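Local coordinates for thioredoxin domain-containing protein (Sinorhizobium meliloti, PDB 3U5R) that is of unknown function but, as a thioredoxin-fold member of the AhpC/TSA (peroxiredoxin-like) family, may act as an antioxidant oxidoreductase, at residues F147-Y150 with L156-H159. Sequence-based numbering, arbitrary orientation.
Sequences FFLY and LVYH
The rings of Phe148 and His159 form an offset stack, centroids 4.2 Å apart and planes at 22°. His159 CE1 lies over the Phe148 face, 3.5 Å from Phe148 CZ. The two side chains run side by side in the same direction. The imidazole edge turns to the neighbouring strand because CG of His159 points opposite the backbone N (chi1 178°), and His159 ND1 donates to Phe147 O at 3.0 Å. That oxygen lies near the imidazole plane, but ND1 sits well above the carbonyl plane. Leu156 crosses Tyr150 obliquely. Its CD1 makes a CH-pi contact over the tyrosine ring, 4.1 Å from the centroid, and also meets Phe148 CB at 3.7 Å. On the other sheet face, Leu149 CB packs on Tyr158 CB, and helix 176-186 covers both residues.

Strands 146-150 and 156-160 form an antiparallel hairpin at one side of the central thioredoxin-fold sheet, with 156-160 outermost and 61-66 flanking 146-150. A classic beta bulge interrupts the pairing: Val157 N (2.8 Å) and Tyr158 N (3.2 Å) both donate to Leu149 O. Leu149 N returns a bond to Tyr158 O.

A leucine in place of His159 would probably leave Phe147 O without its side-chain donor and the Phe148 face without its flat partner. The imidazole thus joins offset stacking to a directed polar bond, and its ND1 must carry a proton, since a carbonyl can only accept.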
ATOM      1  N   PHE A 147       0.582   2.266  -4.352  1.00 14.49           N
ATOM      2  CA  PHE A 147      -0.148   3.000  -3.325  1.00 13.75           C
ATOM      3  C   PHE A 147      -1.428   3.647  -3.837  1.00 13.82           C
ATOM      4  O   PHE A 147      -1.392   4.376  -4.844  1.00 13.27           O
ATOM      5  CB  PHE A 147       0.740   4.142  -2.800  1.00 14.88           C
ATOM      6  CG  PHE A 147       2.033   3.661  -2.147  1.00 17.67           C
ATOM      7  CD1 PHE A 147       2.015   3.216  -0.820  1.00 16.27           C
ATOM      8  CD2 PHE A 147       3.266   3.709  -2.838  1.00 16.05           C
ATOM      9  CE1 PHE A 147       3.203   2.790  -0.189  1.00 15.55           C
ATOM     10  CE2 PHE A 147       4.461   3.278  -2.198  1.00 18.40           C
ATOM     11  CZ  PHE A 147       4.411   2.806  -0.870  1.00 14.71           C
ATOM     12  N   PHE A 148      -2.548   3.429  -3.136  1.00 13.20           N
ATOM     13  CA  PHE A 148      -3.830   4.024  -3.539  1.00 13.10           C
ATOM     14  C   PHE A 148      -4.350   4.793  -2.318  1.00 13.17           C
ATOM     15  O   PHE A 148      -4.654   4.164  -1.290  1.00 14.10           O
ATOM     16  CB  PHE A 148      -4.855   2.909  -3.878  1.00 11.53           C
ATOM     17  CG  PHE A 148      -4.504   2.000  -5.065  1.00 12.86           C
ATOM     18  CD1 PHE A 148      -3.551   0.981  -4.974  1.00 12.87           C
ATOM     19  CD2 PHE A 148      -5.220   2.112  -6.276  1.00 13.35           C
ATOM     20  CE1 PHE A 148      -3.254   0.167  -6.061  1.00 13.98           C
ATOM     21  CE2 PHE A 148      -4.979   1.276  -7.347  1.00 16.22           C
ATOM     22  CZ  PHE A 148      -3.998   0.281  -7.270  1.00 13.27           C
ATOM     23  N   LEU A 149      -4.479   6.127  -2.391  1.00 11.63           N
ATOM     24  CA  LEU A 149      -4.981   6.887  -1.294  1.00 11.94           C
ATOM     25  C   LEU A 149      -6.447   7.312  -1.591  1.00 12.81           C
ATOM     26  O   LEU A 149      -6.691   7.900  -2.667  1.00 11.40           O
ATOM     27  CB  LEU A 149      -4.146   8.184  -1.077  1.00 11.33           C
ATOM     28  CG  LEU A 149      -4.526   9.069   0.129  1.00 10.66           C
ATOM     29  CD1 LEU A 149      -4.248   8.326   1.493  1.00 10.84           C
ATOM     30  CD2 LEU A 149      -3.733  10.309   0.038  1.00  9.71           C
ATOM     31  N   TYR A 150      -7.329   7.104  -0.604  1.00 12.00           N
ATOM     32  CA  TYR A 150      -8.750   7.457  -0.662  1.00 11.62           C
ATOM     33  C   TYR A 150      -9.104   8.521   0.374  1.00 12.36           C
ATOM     34  O   TYR A 150      -8.535   8.544   1.480  1.00 11.42           O
ATOM     35  CB  TYR A 150      -9.606   6.226  -0.405  1.00 11.03           C
ATOM     36  CG  TYR A 150      -9.314   5.192  -1.449  1.00 14.29           C
ATOM     37  CD1 TYR A 150      -9.979   5.225  -2.684  1.00 14.14           C
ATOM     38  CD2 TYR A 150      -8.319   4.204  -1.222  1.00 12.78           C
ATOM     39  CE1 TYR A 150      -9.713   4.268  -3.661  1.00 10.99           C
ATOM     40  CE2 TYR A 150      -7.981   3.262  -2.244  1.00 12.21           C
ATOM     41  CZ  TYR A 150      -8.697   3.319  -3.443  1.00 14.02           C
ATOM     42  OH  TYR A 150      -8.380   2.425  -4.456  1.00 11.35           O
ATOM     43  N   LEU A 156     -10.772   7.576  -4.963  1.00 11.88           N
ATOM     44  CA  LEU A 156      -9.300   7.612  -5.150  1.00 13.92           C
ATOM     45  C   LEU A 156      -8.797   9.022  -5.428  1.00 14.19           C
ATOM     46  O   LEU A 156      -9.256   9.679  -6.375  1.00 13.06           O
ATOM     47  CB  LEU A 156      -8.877   6.694  -6.295  1.00 13.09           C
ATOM     48  CG  LEU A 156      -7.365   6.540  -6.603  1.00 12.52           C
ATOM     49  CD1 LEU A 156      -6.642   5.773  -5.485  1.00  5.75           C
ATOM     50  CD2 LEU A 156      -7.190   5.771  -7.945  1.00 12.35           C
ATOM     51  N   VAL A 157      -7.870   9.517  -4.609  1.00 11.67           N
ATOM     52  CA  VAL A 157      -7.338  10.861  -4.788  1.00 11.71           C
ATOM     53  C   VAL A 157      -5.892  10.898  -5.112  1.00 12.56           C
ATOM     54  O   VAL A 157      -5.412  11.913  -5.631  1.00 12.20           O
ATOM     55  CB  VAL A 157      -7.557  11.773  -3.567  1.00 12.62           C
ATOM     56  CG1 VAL A 157      -9.095  12.177  -3.434  1.00 13.99           C
ATOM     57  CG2 VAL A 157      -7.080  11.078  -2.189  1.00 12.37           C
ATOM     58  N   TYR A 158      -5.155   9.824  -4.787  1.00 11.21           N
ATOM     59  CA  TYR A 158      -3.750   9.803  -5.196  1.00 13.15           C
ATOM     60  C   TYR A 158      -3.384   8.372  -5.492  1.00 13.03           C
ATOM     61  O   TYR A 158      -3.773   7.470  -4.741  1.00 13.01           O
ATOM     62  CB  TYR A 158      -2.809  10.393  -4.095  1.00 11.29           C
ATOM     63  CG  TYR A 158      -1.311  10.278  -4.432  1.00 14.18           C
ATOM     64  CD1 TYR A 158      -0.662  11.320  -5.103  1.00 12.79           C
ATOM     65  CD2 TYR A 158      -0.559   9.141  -4.102  1.00 13.95           C
ATOM     66  CE1 TYR A 158       0.725  11.250  -5.438  1.00 14.69           C
ATOM     67  CE2 TYR A 158       0.862   9.054  -4.418  1.00 14.83           C
ATOM     68  CZ  TYR A 158       1.463  10.098  -5.082  1.00 14.81           C
ATOM     69  OH  TYR A 158       2.753  10.066  -5.432  1.00 15.82           O
ATOM     70  N   HIS A 159      -2.671   8.174  -6.602  1.00 13.38           N
ATOM     71  CA  HIS A 159      -2.235   6.873  -7.039  1.00 14.10           C
ATOM     72  C   HIS A 159      -0.854   7.084  -7.624  1.00 15.05           C
ATOM     73  O   HIS A 159      -0.681   7.697  -8.659  1.00 14.11           O
ATOM     74  CB  HIS A 159      -3.226   6.211  -8.042  1.00 13.91           C
ATOM     75  CG  HIS A 159      -2.780   4.880  -8.540  1.00 15.56           C
ATOM     76  ND1 HIS A 159      -2.210   3.934  -7.709  1.00 21.68           N
ATOM     77  CD2 HIS A 159      -2.751   4.351  -9.782  1.00  9.82           C
ATOM     78  CE1 HIS A 159      -1.886   2.873  -8.411  1.00 10.49           C
ATOM     79  NE2 HIS A 159      -2.211   3.100  -9.671  1.00 20.42           N
TER